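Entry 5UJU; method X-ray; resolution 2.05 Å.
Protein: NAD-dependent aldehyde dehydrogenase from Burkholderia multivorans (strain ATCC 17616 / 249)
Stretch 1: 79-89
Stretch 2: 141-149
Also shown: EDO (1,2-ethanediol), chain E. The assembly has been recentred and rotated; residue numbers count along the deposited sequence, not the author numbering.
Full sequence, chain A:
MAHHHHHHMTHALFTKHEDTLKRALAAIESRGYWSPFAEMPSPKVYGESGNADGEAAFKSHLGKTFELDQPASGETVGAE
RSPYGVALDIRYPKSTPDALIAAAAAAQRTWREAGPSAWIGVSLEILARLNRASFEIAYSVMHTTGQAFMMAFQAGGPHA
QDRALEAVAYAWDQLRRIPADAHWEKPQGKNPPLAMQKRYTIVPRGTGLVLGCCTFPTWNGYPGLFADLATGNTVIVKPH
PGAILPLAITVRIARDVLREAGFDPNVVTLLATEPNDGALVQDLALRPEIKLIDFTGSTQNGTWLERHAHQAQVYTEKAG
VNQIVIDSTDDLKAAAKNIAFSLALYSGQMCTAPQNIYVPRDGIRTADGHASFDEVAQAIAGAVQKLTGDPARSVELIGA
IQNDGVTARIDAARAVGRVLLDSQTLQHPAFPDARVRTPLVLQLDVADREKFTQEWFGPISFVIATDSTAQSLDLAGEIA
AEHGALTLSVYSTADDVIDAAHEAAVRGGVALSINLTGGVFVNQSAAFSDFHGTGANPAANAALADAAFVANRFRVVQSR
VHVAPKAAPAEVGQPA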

ATOM      1  N   ALA A  79       5.129 -16.637 -30.984  1.00 28.47           N
ATOM      2  CA  ALA A  79       6.301 -16.589 -31.849  1.00 31.37           C
ATOM      3  C   ALA A  79       7.575 -16.680 -31.036  1.00 35.99           C
ATOM      4  O   ALA A  79       8.562 -15.998 -31.331  1.00 32.43           O
ATOM      5  N   GLU A  80       7.584 -17.519 -29.999  1.00 29.50           N
ATOM      6  CA  GLU A  80       8.798 -17.689 -29.205  1.00 26.40           C
ATOM      7  C   GLU A  80       9.913 -18.330 -30.028  1.00 31.44           C
ATOM      8  O   GLU A  80       9.673 -19.225 -30.843  1.00 32.00           O
ATOM      9  N   ARG A  81      11.148 -17.878 -29.783  1.00 31.01           N
ATOM     10  CA  ARG A  81      12.352 -18.430 -30.391  1.00 31.58           C
ATOM     11  C   ARG A  81      13.360 -18.746 -29.297  1.00 25.97           C
ATOM     12  O   ARG A  81      13.530 -17.966 -28.361  1.00 29.57           O
ATOM     13  N   SER A  82      14.030 -19.877 -29.420  1.00 27.69           N
ATOM     14  CA  SER A  82      15.017 -20.271 -28.424  1.00 27.19           C
ATOM     15  C   SER A  82      16.335 -19.531 -28.654  1.00 34.73           C
ATOM     16  O   SER A  82      16.877 -19.577 -29.762  1.00 28.56           O
ATOM     17  N   PRO A  83      16.890 -18.859 -27.639  1.00 31.26           N
ATOM     18  CA  PRO A  83      18.233 -18.277 -27.813  1.00 32.54           C
ATOM     19  C   PRO A  83      19.293 -19.314 -28.128  1.00 30.70           C
ATOM     20  O   PRO A  83      20.369 -18.950 -28.618  1.00 33.85           O
ATOM     21  N   TYR A  84      19.014 -20.596 -27.895  1.00 30.23           N
ATOM     22  CA  TYR A  84      19.942 -21.659 -28.237  1.00 32.46           C
ATOM     23  C   TYR A  84      19.752 -22.184 -29.655  1.00 32.80           C
ATOM     24  O   TYR A  84      20.505 -23.067 -30.085  1.00 37.87           O
ATOM     25  N   GLY A  85      18.802 -21.637 -30.406  1.00 30.22           N
ATOM     26  CA  GLY A  85      18.650 -22.002 -31.798  1.00 30.63           C
ATOM     27  C   GLY A  85      17.817 -23.239 -32.046  1.00 32.60           C
ATOM     28  O   GLY A  85      17.707 -23.667 -33.200  1.00 39.87           O
ATOM     29  N   VAL A  86      17.229 -23.825 -31.006  1.00 33.69           N
ATOM     30  CA  VAL A  86      16.344 -24.976 -31.150  1.00 31.94           C
ATOM     31  C   VAL A  86      14.993 -24.500 -31.670  1.00 32.44           C
ATOM     32  O   VAL A  86      14.464 -23.475 -31.217  1.00 31.92           O
ATOM     33  N   ALA A  87      14.439 -25.225 -32.645  1.00 26.94           N
ATOM     34  CA  ALA A  87      13.104 -24.919 -33.140  1.00 33.03           C
ATOM     35  C   ALA A  87      12.069 -25.205 -32.056  1.00 33.67           C
ATOM     36  O   ALA A  87      12.032 -26.301 -31.494  1.00 38.03           O
ATOM     37  N   LEU A  88      11.232 -24.215 -31.749  1.00 34.50           N
ATOM     38  CA  LEU A  88      10.183 -24.380 -30.749  1.00 31.39           C
ATOM     39  C   LEU A  88       8.830 -24.623 -31.404  1.00 34.49           C
ATOM     40  O   LEU A  88       8.184 -25.641 -31.135  1.00 35.76           O
ATOM     41  N   ASP A  89       8.390 -23.694 -32.254  1.00 27.85           N
ATOM     42  CA  ASP A  89       7.099 -23.779 -32.930  1.00 29.57           C
ATOM     43  C   ASP A  89       5.972 -24.098 -31.944  1.00 29.95           C
ATOM     44  O   ASP A  89       5.172 -25.012 -32.153  1.00 31.21           O
ATOM     45  N   VAL A 141      12.320 -22.435 -19.471  1.00 25.99           N
ATOM     46  CA  VAL A 141      13.008 -21.175 -19.205  1.00 26.63           C
ATOM     47  C   VAL A 141      14.291 -21.084 -20.029  1.00 30.05           C
ATOM     48  O   VAL A 141      14.587 -20.043 -20.637  1.00 28.74           O
ATOM     49  N   MET A 142      15.048 -22.183 -20.086  1.00 29.57           N
ATOM     50  CA  MET A 142      16.287 -22.217 -20.855  1.00 30.35           C
ATOM     51  C   MET A 142      16.041 -21.832 -22.307  1.00 34.63           C
ATOM     52  O   MET A 142      16.747 -20.984 -22.861  1.00 25.70           O
ATOM     53  N   HIS A 143      15.014 -22.412 -22.932  1.00 29.72           N
ATOM     54  CA  HIS A 143      14.792 -22.184 -24.351  1.00 34.66           C
ATOM     55  C   HIS A 143      13.839 -21.036 -24.633  1.00 27.23           C
ATOM     56  O   HIS A 143      13.375 -20.896 -25.767  1.00 31.05           O
ATOM     57  N   THR A 144      13.571 -20.187 -23.651  1.00 26.53           N
ATOM     58  CA  THR A 144      12.992 -18.891 -23.975  1.00 27.58           C
ATOM     59  C   THR A 144      13.874 -17.738 -23.540  1.00 30.00           C
ATOM     60  O   THR A 144      14.045 -16.783 -24.300  1.00 32.36           O
ATOM     61  N   THR A 145      14.452 -17.812 -22.342  1.00 30.40           N
ATOM     62  CA  THR A 145      15.255 -16.721 -21.798  1.00 30.51           C
ATOM     63  C   THR A 145      16.726 -16.814 -22.168  1.00 28.44           C
ATOM     64  O   THR A 145      17.425 -15.799 -22.107  1.00 29.47           O
ATOM     65  N   GLY A 146      17.214 -17.999 -22.515  1.00 26.65           N
ATOM     66  CA  GLY A 146      18.621 -18.197 -22.790  1.00 31.48           C
ATOM     67  C   GLY A 146      19.468 -18.520 -21.580  1.00 32.91           C
ATOM     68  O   GLY A 146      20.698 -18.648 -21.718  1.00 30.09           O
ATOM     69  N   GLN A 147      18.863 -18.641 -20.398  1.00 34.33           N
ATOM     70  CA  GLN A 147      19.621 -19.028 -19.218  1.00 33.29           C
ATOM     71  C   GLN A 147      20.197 -20.427 -19.388  1.00 32.09           C
ATOM     72  O   GLN A 147      19.533 -21.332 -19.905  1.00 32.94           O
ATOM     73  N   ALA A 148      21.452 -20.593 -18.972  1.00 30.19           N
ATOM     74  CA  ALA A 148      22.054 -21.917 -18.911  1.00 28.95           C
ATOM     75  C   ALA A 148      21.254 -22.803 -17.960  1.00 28.64           C
ATOM     76  O   ALA A 148      20.560 -22.324 -17.060  1.00 28.97           O
ATOM     77  N   PHE A 149      21.353 -24.115 -18.167  1.00 38.27           N
ATOM     78  CA  PHE A 149      20.388 -25.017 -17.536  1.00 32.69           C
ATOM     79  C   PHE A 149      20.365 -24.863 -16.017  1.00 31.84           C
ATOM     80  O   PHE A 149      19.290 -24.805 -15.406  1.00 35.36           O
TER

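The most unusual feature of this contact is the way one serine hydroxyl ties a turn to a helix end. S82 opens a type I beta turn that runs to G85, and with chi1 in the t well its OG lies 2.9 Å from ND1 of H143, a hydrogen bond in which either atom could be the donor. The same OG accepts a bond from the turn's own backbone, Y84 N to S82 OG at 3.0 Å, while G85 N to S82 O, at 2.9 Å, closes the turn. Serine suits this place because its hydroxyl is short enough to serve its own turn and still reach across. The backbones run close here: S82 CA stands 3.2 Å from H143 O in a CA-H...O contact.

H143, chi1 m, sends its CA-to-CB bond sideways, yet the residue as a whole loses more surface to the first stretch than any other in its own stretch. S82 OG meets the ring at its edge, where an imidazole nitrogen can bond in its own plane. V86, chi1 t, points toward the helix and brings CG2 to 3.7 Å from H143 CE1, and L88 (m, t) places CD1 3.3 Å from H143 O and CD2 4.1 Å from H143 CB. Histidine thus offers a nitrogen for the serine and an aromatic face for the edge of Y84, while V86 and L88 pack around the residue.

Y84 is the other centre of the packing. Its CA-to-CB bond points toward the second stretch, and chi1 m carries the ring along the helix end. The edge of Y84 turns toward the face of H143 in an offset edge-to-face pair, with ring planes at 74°. M142, extended with all three chi angles t, starts sideways but ends nearer: its CE sits over one face of the Y84 ring in a CH-pi contact, and its CG is 3.6 Å from Y84 CE2. A long, flexible thioether is well suited to following an aromatic surface in this way. At the far end of the ring, Y84 OH reaches the loop after the helix, 2.9 Å from G146 O.

P83 also points toward the second stretch. Its ring, C-gamma exo, rests on the helix terminus, with CD 3.5 Å from T144 O and CG 3.5 Å from G146 N. Its phi of -60° fits the turn, and its compact ring packs against backbone. G146 leaves the helix with positive phi, and at its backbone angles (87/2) a CB would be jammed against the carbonyl O of T145, which by itself calls for glycine; a CB here would also lie only 3.1 Å from P83 CB.

T144 and T145 point away. Even so, T144 CG2 comes within 3.4 Å of E80 OE2, at the end of an inward-pointing side chain (chi1 m, chi2 t) whose carboxylate oxygens are hydrogen-bonded elsewhere in the structure. T145 OG1, chi1 p, bonds to V141 O at 2.7 Å and accepts from Q147 N at 3.2 Å, bracing the helix exit.

Outside the contact, D89 OD2 accepts a 2.5 Å hydrogen bond from O2 of a 1,2-ethanediol, probably from the crystallisation liquor.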

ATOM      1  CB  ALA A  79       6.307 -15.320 -32.700  1.00 38.61           C
ATOM      2  CB  GLU A  80       8.535 -18.560 -27.980  1.00 24.21           C
ATOM      3  CG  GLU A  80       7.584 -17.990 -26.951  1.00 22.12           C
ATOM      4  CD  GLU A  80       7.030 -19.101 -26.058  1.00 27.66           C
ATOM      5  OE1 GLU A  80       6.342 -20.000 -26.588  1.00 26.54           O
ATOM      6  OE2 GLU A  80       7.301 -19.097 -24.841  1.00 29.92           O
ATOM      7  CB  ARG A  81      12.972 -17.446 -31.393  1.00 39.38           C
ATOM      8  CG  ARG A  81      11.977 -16.886 -32.395  1.00 52.87           C
ATOM      9  CD  ARG A  81      11.711 -17.873 -33.527  1.00 64.56           C
ATOM     10  NE  ARG A  81      10.685 -17.386 -34.452  1.00 71.96           N
ATOM     11  CZ  ARG A  81       9.455 -17.892 -34.545  1.00 72.55           C
ATOM     12  NH1 ARG A  81       9.088 -18.920 -33.785  1.00 68.52           N
ATOM     13  NH2 ARG A  81       8.589 -17.378 -35.407  1.00 76.36           N
ATOM     14  CB  SER A  82      15.269 -21.764 -28.503  1.00 27.21           C
ATOM     15  OG  SER A  82      16.400 -22.114 -27.729  1.00 28.73           O
ATOM     16  CB  PRO A  83      18.494 -17.578 -26.468  1.00 30.37           C
ATOM     17  CG  PRO A  83      17.115 -17.230 -25.965  1.00 30.05           C
ATOM     18  CD  PRO A  83      16.268 -18.427 -26.372  1.00 25.87           C
ATOM     19  CB  TYR A  84      19.836 -22.788 -27.209  1.00 28.16           C
ATOM     20  CG  TYR A  84      20.419 -22.373 -25.874  1.00 31.04           C
ATOM     21  CD1 TYR A  84      21.795 -22.373 -25.676  1.00 25.61           C
ATOM     22  CD2 TYR A  84      19.606 -21.927 -24.830  1.00 31.46           C
ATOM     23  CE1 TYR A  84      22.348 -21.982 -24.470  1.00 26.19           C
ATOM     24  CE2 TYR A  84      20.161 -21.531 -23.598  1.00 22.21           C
ATOM     25  CZ  TYR A  84      21.538 -21.556 -23.441  1.00 27.63           C
ATOM     26  OH  TYR A  84      22.127 -21.172 -22.252  1.00 28.40           O
ATOM     27  CB  VAL A  86      16.205 -25.702 -29.799  1.00 36.19           C
ATOM     28  CG1 VAL A  86      15.100 -26.757 -29.852  1.00 40.32           C
ATOM     29  CG2 VAL A  86      17.525 -26.333 -29.406  1.00 35.07           C
ATOM     30  CB  ALA A  87      12.810 -25.739 -34.396  1.00 39.43           C
ATOM     31  CB  LEU A  88      10.119 -23.152 -29.838  1.00 31.13           C
ATOM     32  CG  LEU A  88      11.404 -22.872 -29.038  1.00 30.56           C
ATOM     33  CD1 LEU A  88      11.189 -21.672 -28.116  1.00 26.79           C
ATOM     34  CD2 LEU A  88      11.854 -24.098 -28.237  1.00 24.43           C
ATOM     35  CB  ASP A  89       7.135 -24.811 -34.055  1.00 40.53           C
ATOM     36  CG  ASP A  89       8.160 -24.474 -35.105  1.00 49.45           C
ATOM     37  OD1 ASP A  89       8.181 -23.312 -35.551  1.00 51.39           O
ATOM     38  OD2 ASP A  89       8.930 -25.376 -35.488  1.00 54.29           O
ATOM     39  CB  VAL A 141      13.265 -21.044 -17.689  1.00 26.63           C
ATOM     40  CG1 VAL A 141      14.336 -19.975 -17.375  1.00 22.64           C
ATOM     41  CG2 VAL A 141      11.935 -20.738 -16.963  1.00 23.86           C
ATOM     42  CB  MET A 142      16.909 -23.613 -20.763  1.00 27.15           C
ATOM     43  CG  MET A 142      18.167 -23.816 -21.603  1.00 27.92           C
ATOM     44  SD  MET A 142      18.871 -25.468 -21.424  1.00 35.55           S
ATOM     45  CE  MET A 142      20.141 -25.400 -22.688  1.00 45.57           C
ATOM     46  CB  HIS A 143      14.334 -23.476 -25.028  1.00 28.52           C
ATOM     47  CG  HIS A 143      15.428 -24.492 -25.109  1.00 32.88           C
ATOM     48  ND1 HIS A 143      16.508 -24.347 -25.953  1.00 34.21           N
ATOM     49  CD2 HIS A 143      15.654 -25.625 -24.402  1.00 31.85           C
ATOM     50  CE1 HIS A 143      17.328 -25.370 -25.795  1.00 34.60           C
ATOM     51  NE2 HIS A 143      16.835 -26.158 -24.856  1.00 37.85           N
ATOM     52  CB  THR A 144      11.590 -18.710 -23.347  1.00 27.00           C
ATOM     53  OG1 THR A 144      11.637 -18.981 -21.941  1.00 30.60           O
ATOM     54  CG2 THR A 144      10.603 -19.639 -24.005  1.00 26.35           C
ATOM     55  CB  THR A 145      15.151 -16.689 -20.271  1.00 32.73           C
ATOM     56  OG1 THR A 145      15.863 -17.810 -19.722  1.00 34.44           O
ATOM     57  CG2 THR A 145      13.691 -16.753 -19.841  1.00 34.50           C
ATOM     58  CB  GLN A 147      18.737 -18.968 -17.966  1.00 27.35           C
ATOM     59  CG  GLN A 147      18.543 -17.556 -17.451  1.00 33.42           C
ATOM     60  CD  GLN A 147      17.485 -17.432 -16.376  1.00 40.25           C
ATOM     61  OE1 GLN A 147      17.030 -18.420 -15.805  1.00 35.87           O
ATOM     62  NE2 GLN A 147      17.107 -16.202 -16.074  1.00 51.13           N
ATOM     63  CB  ALA A 148      23.517 -21.836 -18.452  1.00 30.10           C
ATOM     64  CB  PHE A 149      20.657 -26.470 -17.908  1.00 35.65           C
ATOM     65  CG  PHE A 149      19.670 -27.421 -17.265  1.00 39.19           C
ATOM     66  CD1 PHE A 149      20.032 -28.192 -16.169  1.00 40.23           C
ATOM     67  CD2 PHE A 149      18.371 -27.494 -17.729  1.00 38.27           C
ATOM     68  CE1 PHE A 149      19.116 -29.047 -15.569  1.00 45.41           C
ATOM     69  CE2 PHE A 149      17.445 -28.340 -17.128  1.00 40.64           C
ATOM     70  CZ  PHE A 149      17.825 -29.121 -16.049  1.00 40.13           C
TER
HETATM   71  C1  EDO E 603       9.011 -29.494 -33.172  1.00 76.14           C
HETATM   72  O1  EDO E 603      10.438 -29.388 -33.080  1.00 76.98           O
HETATM   73  C2  EDO E 603       8.582 -28.826 -34.471  1.00 74.49           C
HETATM   74  O2  EDO E 603       9.438 -27.699 -34.694  1.00 70.41           O